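Hemin ABC transporter, periplasmic hemin-binding protein HutB (Vibrio cholerae, PDB 5KHL) probably captures hemin in the periplasm and delivers it to an ABC transporter for uptake into the cell. Local coordinates at residues 153-158 and 163-168; 24-29 and 115-120; 67-72 and 89-94; 31-36 and 128-133. One frame throughout, in Å; residues are numbered along the deposited sequence.

How the contacts relate
Contacts 2, 3 and 4 belong to the lobe built on the parallel sheet, and contact 1 to the mixed sheet across the chain's centre, about 28 Å from contact 2 between centres. Contacts 1 and 2 are buried; 3 and 4 are partly open at the surface. Contact 1 is knit by backbone hydrogen bonds between strands, whereas the three helix contacts are largely apolar, with no hydrogen bond crossing them. Contacts 2 and 4 share helix 24-32, touch through a salt bridge and leucine-isoleucine packing, and pack it against two successive helices. Contact 3, about 20 Å from contact 2 between centres, joins two other helices and has a sulfate beside it.

Contact 1: 153-158 and 163-168; sequences LFLLLH and ANVAGS
Leu156 and Asn164 form the hydrogen-bonded pair of an antiparallel beta hairpin, strands 152-156 and 164-166, at the heart of the mixed sheet in the second lobe of this periplasmic binding protein. Leu156 N gives to Asn164 O at 2.8 Å, fairly straight at hydrogen (159°), though the donor stands 49° out of the carbonyl plane. Asn164 N returns the bond to Leu156 O at 2.9 Å. Two residues further along, Ala166 N reaches Phe154 O at 3.2 Å.

The tight side is the face carrying Leu155 and Val165. Val165 CG1 lies between its backbone N and carbonyl carbon (chi1 71°), which turns CG2 across the hairpin to 3.4 Å from Phe154 O and 4.0 Å from Leu153 CD2. Towards the turn, Leu157 CD2 presses on Ala163 CB at 3.5 Å. Val208 and Val210 of the parallel neighbour, strand 207-210, meet Leu155 and Leu157.

The other face is looser. Leu156 and Asn164, both partly exposed, touch there CB to CB, with Asn164 CB also against Leu156 O and Tyr192 of the next strand touching both residues. Further along, the same face goes into the interior: the Phe154 ring has Leu156 CD1 at its edge, in plane, and Ala166 CB approaching obliquely, while Pro172 of helix 171-178 packs on both Phe154 and Ala166. Where the strands splay, a water completes the ladder, accepting from Phe154 N at 3.0 Å and donating to Ala166 O at 2.6 Å.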
loop_
_atom_site.group_PDB
_atom_site.type_symbol
_atom_site.label_atom_id
_atom_site.label_comp_id
_atom_site.label_asym_id
_atom_site.label_seq_id
_atom_site.Cartn_x
_atom_site.Cartn_y
_atom_site.Cartn_z
ATOM N N LEU A 153 16.274 -3.473 0.785
ATOM C CA LEU A 153 15.329 -4.573 0.922
ATOM C C LEU A 153 14.187 -4.173 1.821
ATOM O O LEU A 153 14.369 -3.420 2.785
ATOM C CB LEU A 153 15.993 -5.825 1.500
ATOM C CG LEU A 153 16.973 -6.654 0.674
ATOM C CD1 LEU A 153 17.649 -7.650 1.612
ATOM C CD2 LEU A 153 16.285 -7.363 -0.486
ATOM N N PHE A 154 13.011 -4.707 1.518
ATOM C CA PHE A 154 11.906 -4.631 2.441
ATOM C C PHE A 154 11.712 -5.981 3.129
ATOM O O PHE A 154 11.535 -6.999 2.469
ATOM C CB PHE A 154 10.621 -4.212 1.735
ATOM C CG PHE A 154 9.437 -4.152 2.651
ATOM C CD1 PHE A 154 9.115 -2.985 3.301
ATOM C CD2 PHE A 154 8.664 -5.278 2.880
ATOM C CE1 PHE A 154 8.023 -2.941 4.149
ATOM C CE2 PHE A 154 7.585 -5.242 3.718
ATOM C CZ PHE A 154 7.257 -4.075 4.350
ATOM N N LEU A 155 11.742 -5.970 4.459
ATOM C CA LEU A 155 11.550 -7.184 5.248
ATOM C C LEU A 155 10.191 -7.200 5.937
ATOM O O LEU A 155 9.781 -6.238 6.601
ATOM C CB LEU A 155 12.652 -7.342 6.301
ATOM C CG LEU A 155 14.089 -7.518 5.810
ATOM C CD1 LEU A 155 15.006 -7.654 6.997
ATOM C CD2 LEU A 155 14.234 -8.706 4.864
ATOM N N LEU A 156 9.486 -8.303 5.752
ATOM C CA LEU A 156 8.195 -8.500 6.369
ATOM C C LEU A 156 8.452 -9.394 7.552
ATOM O O LEU A 156 8.680 -10.593 7.382
ATOM C CB LEU A 156 7.214 -9.132 5.388
ATOM C CG LEU A 156 5.726 -8.950 5.652
ATOM C CD1 LEU A 156 5.335 -7.488 5.535
ATOM C CD2 LEU A 156 4.924 -9.787 4.674
ATOM N N LEU A 157 8.465 -8.801 8.743
ATOM C CA LEU A 157 8.810 -9.526 9.969
ATOM C C LEU A 157 7.564 -9.785 10.809
ATOM O O LEU A 157 6.703 -8.918 10.913
ATOM C CB LEU A 157 9.849 -8.740 10.780
ATOM C CG LEU A 157 11.113 -8.293 10.027
ATOM C CD1 LEU A 157 11.970 -7.330 10.826
ATOM C CD2 LEU A 157 11.945 -9.486 9.609
ATOM N N HIS A 158 7.453 -10.984 11.379
ATOM C CA HIS A 158 6.380 -11.290 12.337
ATOM C C HIS A 158 6.924 -12.039 13.548
ATOM O O HIS A 158 7.988 -12.662 13.494
ATOM C CB HIS A 158 5.257 -12.121 11.700
ATOM C CG HIS A 158 4.410 -11.354 10.722
ATOM N ND1 HIS A 158 4.509 -10.001 10.553
ATOM C CD2 HIS A 158 3.451 -11.785 9.860
ATOM C CE1 HIS A 158 3.644 -9.607 9.619
ATOM N NE2 HIS A 158 2.997 -10.669 9.192
ATOM N N ALA A 163 11.326 -14.498 8.778
ATOM C CA ALA A 163 11.496 -13.196 8.127
ATOM C C ALA A 163 11.296 -13.274 6.619
ATOM O O ALA A 163 12.101 -13.879 5.916
ATOM C CB ALA A 163 12.875 -12.642 8.434
ATOM N N ASN A 164 10.226 -12.666 6.125
ATOM C CA ASN A 164 9.970 -12.643 4.688
ATOM C C ASN A 164 10.559 -11.432 3.976
ATOM O O ASN A 164 10.954 -10.448 4.601
ATOM C CB ASN A 164 8.473 -12.700 4.412
ATOM C CG ASN A 164 7.967 -14.105 4.295
ATOM O OD1 ASN A 164 8.444 -15.002 4.981
ATOM N ND2 ASN A 164 7.009 -14.314 3.409
ATOM N N VAL A 165 10.612 -11.519 2.651
ATOM C CA VAL A 165 11.106 -10.422 1.841
ATOM C C VAL A 165 10.167 -10.129 0.662
ATOM O O VAL A 165 9.477 -11.014 0.162
ATOM C CB VAL A 165 12.519 -10.720 1.335
ATOM C CG1 VAL A 165 12.489 -11.822 0.279
ATOM C CG2 VAL A 165 13.175 -9.436 0.793
ATOM N N ALA A 166 10.127 -8.869 0.246
ATOM C CA ALA A 166 9.371 -8.492 -0.937
ATOM C C ALA A 166 10.230 -8.605 -2.172
ATOM O O ALA A 166 11.172 -7.834 -2.357
ATOM C CB ALA A 166 8.837 -7.081 -0.808
ATOM N N GLY A 167 9.904 -9.580 -3.014
ATOM C CA GLY A 167 10.537 -9.713 -4.308
ATOM C C GLY A 167 9.773 -8.936 -5.360
ATOM O O GLY A 167 9.164 -7.906 -5.064
ATOM N N SER A 168 9.798 -9.439 -6.588
ATOM C CA SER A 168 9.095 -8.801 -7.695
ATOM C C SER A 168 7.586 -8.712 -7.437
ATOM O O SER A 168 7.046 -9.430 -6.587
ATOM C CB SER A 168 9.344 -9.566 -8.991
ATOM O OG SER A 168 8.592 -10.774 -9.011
HETATM O O HOH W 1 12.852 -6.414 -0.931
#

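Contact 2: 24-29 and 115-120; sequences SAVTEL and DQIAQI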
loop_
_atom_site.group_PDB
_atom_site.type_symbol
_atom_site.label_atom_id
_atom_site.label_comp_id
_atom_site.label_asym_id
_atom_site.label_seq_id
_atom_site.Cartn_x
_atom_site.Cartn_y
_atom_site.Cartn_z
ATOM N N SER A 24 -8.321 0.704 1.783
ATOM C CA SER A 24 -7.496 1.894 1.986
ATOM C C SER A 24 -7.161 2.616 0.661
ATOM O O SER A 24 -7.286 3.840 0.559
ATOM C CB SER A 24 -6.211 1.507 2.731
ATOM O OG SER A 24 -5.469 2.652 3.101
ATOM N N ALA A 25 -6.748 1.855 -0.347
ATOM C CA ALA A 25 -6.404 2.414 -1.648
ATOM C C ALA A 25 -7.624 3.047 -2.314
ATOM O O ALA A 25 -7.488 3.995 -3.079
ATOM C CB ALA A 25 -5.813 1.330 -2.562
ATOM N N VAL A 26 -8.818 2.521 -2.032
ATOM C CA VAL A 26 -10.031 3.168 -2.539
ATOM C C VAL A 26 -10.272 4.501 -1.821
ATOM O O VAL A 26 -10.480 5.544 -2.457
ATOM C CB VAL A 26 -11.278 2.274 -2.379
ATOM C CG1 VAL A 26 -12.476 2.937 -3.027
ATOM C CG2 VAL A 26 -11.035 0.903 -2.991
ATOM N N THR A 27 -10.231 4.452 -0.493
ATOM C CA THR A 27 -10.526 5.614 0.332
ATOM C C THR A 27 -9.645 6.825 0.018
ATOM O O THR A 27 -10.151 7.938 -0.063
ATOM C CB THR A 27 -10.377 5.265 1.822
ATOM O OG1 THR A 27 -11.290 4.218 2.141
ATOM C CG2 THR A 27 -10.663 6.471 2.707
ATOM N N GLU A 28 -8.341 6.610 -0.162
ATOM C CA GLU A 28 -7.430 7.740 -0.374
ATOM C C GLU A 28 -7.798 8.458 -1.675
ATOM O O GLU A 28 -7.868 9.682 -1.707
ATOM C CB GLU A 28 -5.939 7.308 -0.360
ATOM C CG GLU A 28 -5.539 6.254 -1.378
ATOM C CD GLU A 28 -4.032 6.217 -1.697
ATOM O OE1 GLU A 28 -3.184 6.498 -0.819
ATOM O OE2 GLU A 28 -3.700 5.885 -2.853
ATOM N N LEU A 29 -8.062 7.698 -2.732
ATOM C CA LEU A 29 -8.405 8.305 -4.001
ATOM C C LEU A 29 -9.749 9.048 -3.895
ATOM O O LEU A 29 -9.854 10.199 -4.333
ATOM C CB LEU A 29 -8.417 7.247 -5.116
ATOM C CG LEU A 29 -7.033 6.620 -5.376
ATOM C CD1 LEU A 29 -7.063 5.637 -6.528
ATOM C CD2 LEU A 29 -5.980 7.682 -5.623
ATOM N N ASP A 115 -8.726 6.473 -12.470
ATOM C CA ASP A 115 -9.767 6.528 -13.501
ATOM C C ASP A 115 -11.024 5.799 -13.048
ATOM O O ASP A 115 -12.131 6.304 -13.222
ATOM C CB ASP A 115 -9.285 5.918 -14.828
ATOM C CG ASP A 115 -8.417 6.846 -15.629
ATOM O OD1 ASP A 115 -7.668 6.315 -16.464
ATOM O OD2 ASP A 115 -8.478 8.080 -15.441
ATOM N N GLN A 116 -10.833 4.606 -12.480
ATOM C CA GLN A 116 -11.954 3.748 -12.082
ATOM C C GLN A 116 -12.806 4.429 -11.026
ATOM O O GLN A 116 -14.023 4.407 -11.113
ATOM C CB GLN A 116 -11.455 2.396 -11.567
ATOM C CG GLN A 116 -11.052 1.415 -12.681
ATOM C CD GLN A 116 -10.223 0.250 -12.160
ATOM O OE1 GLN A 116 -9.395 0.412 -11.266
ATOM N NE2 GLN A 116 -10.450 -0.931 -12.717
ATOM N N ILE A 117 -12.151 5.078 -10.066
ATOM C CA ILE A 117 -12.841 5.796 -8.991
ATOM C C ILE A 117 -13.494 7.097 -9.450
ATOM O O ILE A 117 -14.650 7.373 -9.112
ATOM C CB ILE A 117 -11.876 6.137 -7.818
ATOM C CG1 ILE A 117 -11.336 4.867 -7.151
ATOM C CG2 ILE A 117 -12.562 7.050 -6.815
ATOM C CD1 ILE A 117 -12.315 3.712 -7.153
ATOM N N ALA A 118 -12.741 7.906 -10.197
ATOM C CA ALA A 118 -13.243 9.174 -10.743
ATOM C C ALA A 118 -14.540 8.969 -11.515
ATOM O O ALA A 118 -15.461 9.796 -11.457
ATOM C CB ALA A 118 -12.193 9.823 -11.646
ATOM N N GLN A 119 -14.604 7.857 -12.238
ATOM C CA GLN A 119 -15.802 7.477 -12.976
ATOM C C GLN A 119 -17.004 7.142 -12.059
ATOM O O GLN A 119 -18.114 7.631 -12.271
ATOM C CB GLN A 119 -15.485 6.282 -13.880
ATOM C CG GLN A 119 -16.565 5.960 -14.891
ATOM C CD GLN A 119 -16.439 4.557 -15.452
ATOM O OE1 GLN A 119 -17.157 4.176 -16.383
ATOM N NE2 GLN A 119 -15.526 3.774 -14.882
ATOM N N ILE A 120 -16.777 6.310 -11.045
ATOM C CA ILE A 120 -17.842 5.898 -10.132
ATOM C C ILE A 120 -18.362 7.086 -9.338
ATOM O O ILE A 120 -19.574 7.256 -9.186
ATOM C CB ILE A 120 -17.374 4.806 -9.157
ATOM C CG1 ILE A 120 -16.868 3.577 -9.923
ATOM C CG2 ILE A 120 -18.506 4.416 -8.200
ATOM C CD1 ILE A 120 -15.804 2.765 -9.169
#
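Thr27 OG1, on the helix whose Val26 and Leu29 meet Ile117, is gripped by the hydroxyls of Ser46 and Ser21 and, weakly, by Gly23 O. That cluster lies away from the contact and ties the start of helix 24-32 to the end of strand 19-21 and to Ser46. On the apolar side of the same helix, Val26 and Leu29, one turn apart, receive a single side chain from helix 107-120. Ile117, its CB directed toward helix 24-32, divides itself between the two: its CD1 comes to 4.2 Å from Val26 CG1, and its CG1 to 4.3 Å from Leu29 CB. A chi2 of -33° is not staggered; it folds CD1 toward the valine.

Helix 24-32 is the crossover of a beta-alpha-beta unit, strands 19-21 and 39-42, while helix 107-120 follows strand 97-100; both pack on the parallel sheet of the first lobe. Ile77 of strand 75-78 packs on both Val26 and Ile117, so helix, helix and sheet converge in one buried apolar layer. Away from Ile117, the carboxylate of Glu28 takes the backbone N-H groups of Leu256 and Lys257 at the start of helix 256-269, one on each oxygen.

Contact 3: 67-72 and 89-94; sequences GLLTLE and QQLRSS. With SO4 (sulfate ion), chain B.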
loop_
_atom_site.group_PDB
_atom_site.type_symbol
_atom_site.label_atom_id
_atom_site.label_comp_id
_atom_site.label_asym_id
_atom_site.label_seq_id
_atom_site.Cartn_x
_atom_site.Cartn_y
_atom_site.Cartn_z
ATOM N N GLY A 67 -25.059 -6.337 7.505
ATOM C CA GLY A 67 -24.448 -5.173 8.119
ATOM C C GLY A 67 -24.278 -4.048 7.117
ATOM O O GLY A 67 -24.467 -2.873 7.425
ATOM N N LEU A 68 -23.911 -4.415 5.897
ATOM C CA LEU A 68 -23.743 -3.442 4.825
ATOM C C LEU A 68 -25.090 -2.906 4.356
ATOM O O LEU A 68 -25.232 -1.718 4.058
ATOM C CB LEU A 68 -22.992 -4.073 3.661
ATOM C CG LEU A 68 -21.521 -4.240 4.027
ATOM C CD1 LEU A 68 -20.772 -5.055 2.990
ATOM C CD2 LEU A 68 -20.900 -2.870 4.173
ATOM N N LEU A 69 -26.078 -3.795 4.306
ATOM C CA LEU A 69 -27.389 -3.448 3.786
ATOM C C LEU A 69 -28.080 -2.387 4.630
ATOM O O LEU A 69 -28.827 -1.569 4.100
ATOM C CB LEU A 69 -28.266 -4.698 3.683
ATOM C CG LEU A 69 -28.131 -5.466 2.369
ATOM C CD1 LEU A 69 -28.657 -6.890 2.506
ATOM C CD2 LEU A 69 -28.868 -4.717 1.276
ATOM N N THR A 70 -27.819 -2.383 5.935
ATOM C CA THR A 70 -28.446 -1.394 6.822
ATOM C C THR A 70 -27.950 0.022 6.523
ATOM O O THR A 70 -28.565 1.002 6.948
ATOM C CB THR A 70 -28.186 -1.702 8.304
ATOM O OG1 THR A 70 -26.794 -1.515 8.588
ATOM C CG2 THR A 70 -28.562 -3.126 8.620
ATOM N N LEU A 71 -26.832 0.120 5.806
ATOM C CA LEU A 71 -26.276 1.408 5.400
ATOM C C LEU A 71 -26.927 1.965 4.148
ATOM O O LEU A 71 -26.587 3.061 3.721
ATOM C CB LEU A 71 -24.780 1.294 5.142
ATOM C CG LEU A 71 -23.900 1.038 6.348
ATOM C CD1 LEU A 71 -22.506 0.706 5.855
ATOM C CD2 LEU A 71 -23.899 2.270 7.244
ATOM N N GLU A 72 -27.851 1.200 3.572
ATOM C CA GLU A 72 -28.509 1.553 2.314
ATOM C C GLU A 72 -27.508 2.139 1.329
ATOM O O GLU A 72 -27.712 3.247 0.818
ATOM C CB GLU A 72 -29.654 2.539 2.563
ATOM C CG GLU A 72 -30.753 2.011 3.508
ATOM C CD GLU A 72 -31.819 3.053 3.838
ATOM O OE1 GLU A 72 -32.840 3.121 3.124
ATOM O OE2 GLU A 72 -31.632 3.807 4.815
ATOM N N GLN A 89 -23.033 -11.340 -3.540
ATOM C CA GLN A 89 -24.238 -11.617 -4.337
ATOM C C GLN A 89 -25.467 -10.987 -3.691
ATOM O O GLN A 89 -26.291 -10.391 -4.379
ATOM C CB GLN A 89 -24.474 -13.127 -4.541
ATOM C CG GLN A 89 -23.797 -14.031 -3.529
ATOM C CD GLN A 89 -24.400 -15.438 -3.435
ATOM O OE1 GLN A 89 -25.581 -15.604 -3.102
ATOM N NE2 GLN A 89 -23.576 -16.455 -3.699
ATOM N N GLN A 90 -25.574 -11.111 -2.371
ATOM C CA GLN A 90 -26.673 -10.510 -1.616
ATOM C C GLN A 90 -26.770 -8.992 -1.815
ATOM O O GLN A 90 -27.851 -8.410 -1.769
ATOM C CB GLN A 90 -26.523 -10.831 -0.125
ATOM C CG GLN A 90 -26.569 -12.316 0.198
ATOM C CD GLN A 90 -26.631 -12.598 1.692
ATOM O OE1 GLN A 90 -27.444 -12.013 2.421
ATOM N NE2 GLN A 90 -25.767 -13.500 2.156
ATOM N N LEU A 91 -25.634 -8.349 -2.036
ATOM C CA LEU A 91 -25.629 -6.921 -2.305
ATOM C C LEU A 91 -26.071 -6.641 -3.735
ATOM O O LEU A 91 -26.950 -5.812 -3.971
ATOM C CB LEU A 91 -24.241 -6.353 -2.049
ATOM C CG LEU A 91 -23.746 -6.557 -0.624
ATOM C CD1 LEU A 91 -22.279 -6.145 -0.537
ATOM C CD2 LEU A 91 -24.600 -5.761 0.356
ATOM N N ARG A 92 -25.444 -7.340 -4.679
ATOM C CA ARG A 92 -25.817 -7.287 -6.086
ATOM C C ARG A 92 -27.300 -7.570 -6.283
ATOM O O ARG A 92 -28.009 -6.755 -6.857
ATOM C CB ARG A 92 -24.998 -8.290 -6.903
ATOM C CG ARG A 92 -23.562 -7.881 -7.179
ATOM C CD ARG A 92 -22.762 -9.018 -7.798
ATOM N NE ARG A 92 -21.365 -8.652 -8.001
ATOM C CZ ARG A 92 -20.331 -9.441 -7.715
ATOM N NH1 ARG A 92 -20.550 -10.651 -7.210
ATOM N NH2 ARG A 92 -19.083 -9.016 -7.933
ATOM N N SER A 93 -27.766 -8.727 -5.809
ATOM C CA SER A 93 -29.169 -9.123 -5.968
ATOM C C SER A 93 -30.115 -8.090 -5.368
ATOM O O SER A 93 -31.275 -8.001 -5.759
ATOM C CB SER A 93 -29.432 -10.490 -5.324
ATOM O OG SER A 93 -28.774 -11.531 -6.023
ATOM N N SER A 94 -29.607 -7.305 -4.423
ATOM C CA SER A 94 -30.387 -6.239 -3.812
ATOM C C SER A 94 -30.194 -4.894 -4.498
ATOM O O SER A 94 -30.784 -3.902 -4.082
ATOM C CB SER A 94 -30.021 -6.079 -2.347
ATOM O OG SER A 94 -29.324 -4.860 -2.172
HETATM S S SO4 B . -24.825 -10.713 8.260
HETATM O O1 SO4 B . -25.346 -10.911 6.912
HETATM O O2 SO4 B . -23.493 -11.290 8.367
HETATM O O3 SO4 B . -24.722 -9.290 8.571
HETATM O O4 SO4 B . -25.724 -11.375 9.204
#
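Leu91 is met by two leucines of the opposing helix. Leu68 touches both of its methyls, Leu91 CD1 lying against Leu68 CD1 and Leu91 CD2 against Leu68 CB, each at 4.0 Å, and the two side chains cross at about a right angle. Leu91 CD2 also lies 4.1 Å from Leu69 CG, and these two side chains run past each other in opposite directions. Leu91 CG, anti to its carbonyl carbon (chi1 -59°), carries both methyls across to helix 65-69. Leu69 CD2 goes on to rest against Ser94 OG at 3.5 Å, where the contact opens to the surface.

Behind this first shell, Ser94 OG donates to Leu91 O at 3.1 Å, folding the serine back over the end of its own helix. At the end of helix 65-69, beyond the contact, Thr70 OG1 donates to Gly67 O at 2.9 Å. Further in, Leu68 packs on Val20 and Leu91 on Val98, two strands of the parallel sheet: helices 65-69 and 85-93 belong to successive beta-alpha-beta crossovers and pair beside the sheet.

At the exposed start of helix 65-69 a sulfate, probably from the crystallisation liquor, accepts from Gly67 N through O3 at 3.2 Å and also from Glu66 N. No hydrogen bond crosses between the leucines, so their association rests on apolar burial and van der Waals contact, while the anion is held by backbone N-H groups, probably helped by the positive end of the helix dipole.

Contact 4: 31-36 and 128-133; sequences LALGAE and QKLKEN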
loop_
_atom_site.group_PDB
_atom_site.type_symbol
_atom_site.label_atom_id
_atom_site.label_comp_id
_atom_site.label_asym_id
_atom_site.label_seq_id
_atom_site.Cartn_x
_atom_site.Cartn_y
_atom_site.Cartn_z
ATOM N N LEU A 31 -11.055 10.435 -1.322
ATOM C CA LEU A 31 -10.718 11.681 -0.650
ATOM C C LEU A 31 -9.950 12.628 -1.587
ATOM O O LEU A 31 -10.269 13.812 -1.670
ATOM C CB LEU A 31 -9.903 11.395 0.623
ATOM C CG LEU A 31 -10.609 11.171 1.970
ATOM C CD1 LEU A 31 -11.788 10.227 1.859
ATOM C CD2 LEU A 31 -9.623 10.648 3.019
ATOM N N ALA A 32 -8.956 12.107 -2.308
ATOM C CA ALA A 32 -8.101 12.957 -3.154
ATOM C C ALA A 32 -8.909 13.635 -4.231
ATOM O O ALA A 32 -8.594 14.740 -4.646
ATOM C CB ALA A 32 -6.973 12.152 -3.781
ATOM N N LEU A 33 -9.961 12.962 -4.680
ATOM C CA LEU A 33 -10.812 13.489 -5.751
ATOM C C LEU A 33 -11.919 14.378 -5.177
ATOM O O LEU A 33 -12.830 14.807 -5.888
ATOM C CB LEU A 33 -11.395 12.332 -6.567
ATOM C CG LEU A 33 -10.370 11.507 -7.357
ATOM C CD1 LEU A 33 -10.859 10.097 -7.683
ATOM C CD2 LEU A 33 -9.991 12.237 -8.625
ATOM N N GLY A 34 -11.831 14.641 -3.876
ATOM C CA GLY A 34 -12.762 15.521 -3.197
ATOM C C GLY A 34 -14.135 14.943 -2.927
ATOM O O GLY A 34 -15.071 15.693 -2.653
ATOM N N ALA A 35 -14.267 13.619 -2.964
ATOM C CA ALA A 35 -15.597 13.011 -2.874
ATOM C C ALA A 35 -15.865 12.317 -1.546
ATOM O O ALA A 35 -16.609 11.341 -1.503
ATOM C CB ALA A 35 -15.809 12.019 -4.021
ATOM N N GLU A 36 -15.287 12.817 -0.457
ATOM C CA GLU A 36 -15.501 12.179 0.844
ATOM C C GLU A 36 -16.959 12.232 1.329
ATOM O O GLU A 36 -17.373 11.391 2.094
ATOM C CB GLU A 36 -14.583 12.789 1.911
ATOM C CG GLU A 36 -14.565 14.295 1.938
ATOM C CD GLU A 36 -13.776 14.841 3.117
ATOM O OE1 GLU A 36 -13.479 14.066 4.049
ATOM O OE2 GLU A 36 -13.455 16.051 3.111
ATOM N N GLN A 128 -7.474 14.106 -14.255
ATOM C CA GLN A 128 -6.280 14.527 -14.966
ATOM C C GLN A 128 -5.346 15.256 -14.033
ATOM O O GLN A 128 -4.179 14.897 -13.932
ATOM C CB GLN A 128 -6.635 15.393 -16.181
ATOM C CG GLN A 128 -6.657 14.612 -17.503
ATOM C CD GLN A 128 -7.397 13.267 -17.399
ATOM O OE1 GLN A 128 -6.899 12.229 -17.851
ATOM N NE2 GLN A 128 -8.591 13.287 -16.810
ATOM N N LYS A 129 -5.854 16.247 -13.313
ATOM C CA LYS A 129 -4.985 16.995 -12.418
ATOM C C LYS A 129 -4.347 16.112 -11.343
ATOM O O LYS A 129 -3.204 16.340 -10.966
ATOM C CB LYS A 129 -5.747 18.157 -11.782
ATOM C CG LYS A 129 -5.454 19.493 -12.471
ATOM C CD LYS A 129 -3.938 19.740 -12.538
ATOM C CE LYS A 129 -3.600 21.078 -13.186
ATOM N NZ LYS A 129 -2.190 21.467 -12.856
ATOM N N LEU A 130 -5.067 15.091 -10.881
ATOM C CA LEU A 130 -4.520 14.176 -9.872
ATOM C C LEU A 130 -3.561 13.156 -10.499
ATOM O O LEU A 130 -2.514 12.842 -9.934
ATOM C CB LEU A 130 -5.647 13.461 -9.113
ATOM C CG LEU A 130 -5.147 12.429 -8.085
ATOM C CD1 LEU A 130 -4.412 13.094 -6.945
ATOM C CD2 LEU A 130 -6.267 11.571 -7.551
ATOM N N LYS A 131 -3.912 12.636 -11.668
ATOM C CA LYS A 131 -3.006 11.728 -12.354
ATOM C C LYS A 131 -1.750 12.491 -12.728
ATOM O O LYS A 131 -0.648 11.951 -12.691
ATOM C CB LYS A 131 -3.660 11.114 -13.588
ATOM C CG LYS A 131 -4.925 10.323 -13.287
ATOM C CD LYS A 131 -5.175 9.243 -14.330
ATOM C CE LYS A 131 -5.581 9.829 -15.649
ATOM N NZ LYS A 131 -5.833 8.740 -16.602
ATOM N N GLU A 132 -1.929 13.766 -13.044
ATOM C CA GLU A 132 -0.805 14.630 -13.361
ATOM C C GLU A 132 0.117 14.818 -12.177
ATOM O O GLU A 132 1.330 14.738 -12.334
ATOM C CB GLU A 132 -1.282 15.997 -13.852
ATOM C CG GLU A 132 -1.690 16.010 -15.303
ATOM C CD GLU A 132 -2.323 17.325 -15.690
ATOM O OE1 GLU A 132 -2.014 18.333 -15.013
ATOM O OE2 GLU A 132 -3.131 17.354 -16.652
ATOM N N ASN A 133 -0.436 15.084 -10.998
ATOM C CA ASN A 133 0.422 15.199 -9.834
ATOM C C ASN A 133 1.131 13.882 -9.594
ATOM O O ASN A 133 2.329 13.856 -9.293
ATOM C CB ASN A 133 -0.348 15.602 -8.582
ATOM C CG ASN A 133 0.573 15.803 -7.374
ATOM O OD1 ASN A 133 0.295 15.323 -6.270
ATOM N ND2 ASN A 133 1.682 16.515 -7.588
#
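A Schellman motif closes helix 24-32 and sets Ala32 and Leu33 against Leu130 of the long helix 125-143. Gly34 is its C-prime residue, with a positive phi of 75°: Gly34 N bonds to Leu31 O at 2.8 Å, while Ala35 N reaches back to the carbonyl of the residue before Leu31. The chain therefore turns off just after the two residues that make the contact.

One methyl does most of the touching. Leu130 CD2 sits 3.9 Å from Ala32 CB and equally 3.9 Å from Leu33 CD2, wedged between the last turn of the helix and the residue that follows it. Leu130 CD1 gives a second, lighter touch to Ala32 CB at 4.2 Å. Leu130 CG is anti to the backbone N (chi1 177°), which carries its two methyls toward the end of helix 24-32, and Leu33 meets it at about a right angle. Nothing polar crosses between the segments. On the exposed side of helix 125-143, Lys129 NZ and Glu132 OE1 face each other one turn apart as a long salt bridge, 3.8 Å.

Helix 107-120 fills in from one side: Leu33 CD1 rests on Ile117 CG2 at 3.6 Å, and Ile114 packs on Leu130 and Lys131. Helix 125-143 thus lies over both the end of helix 24-32 and helix 107-120, before the chain goes on to strand 152-156 of the other lobe.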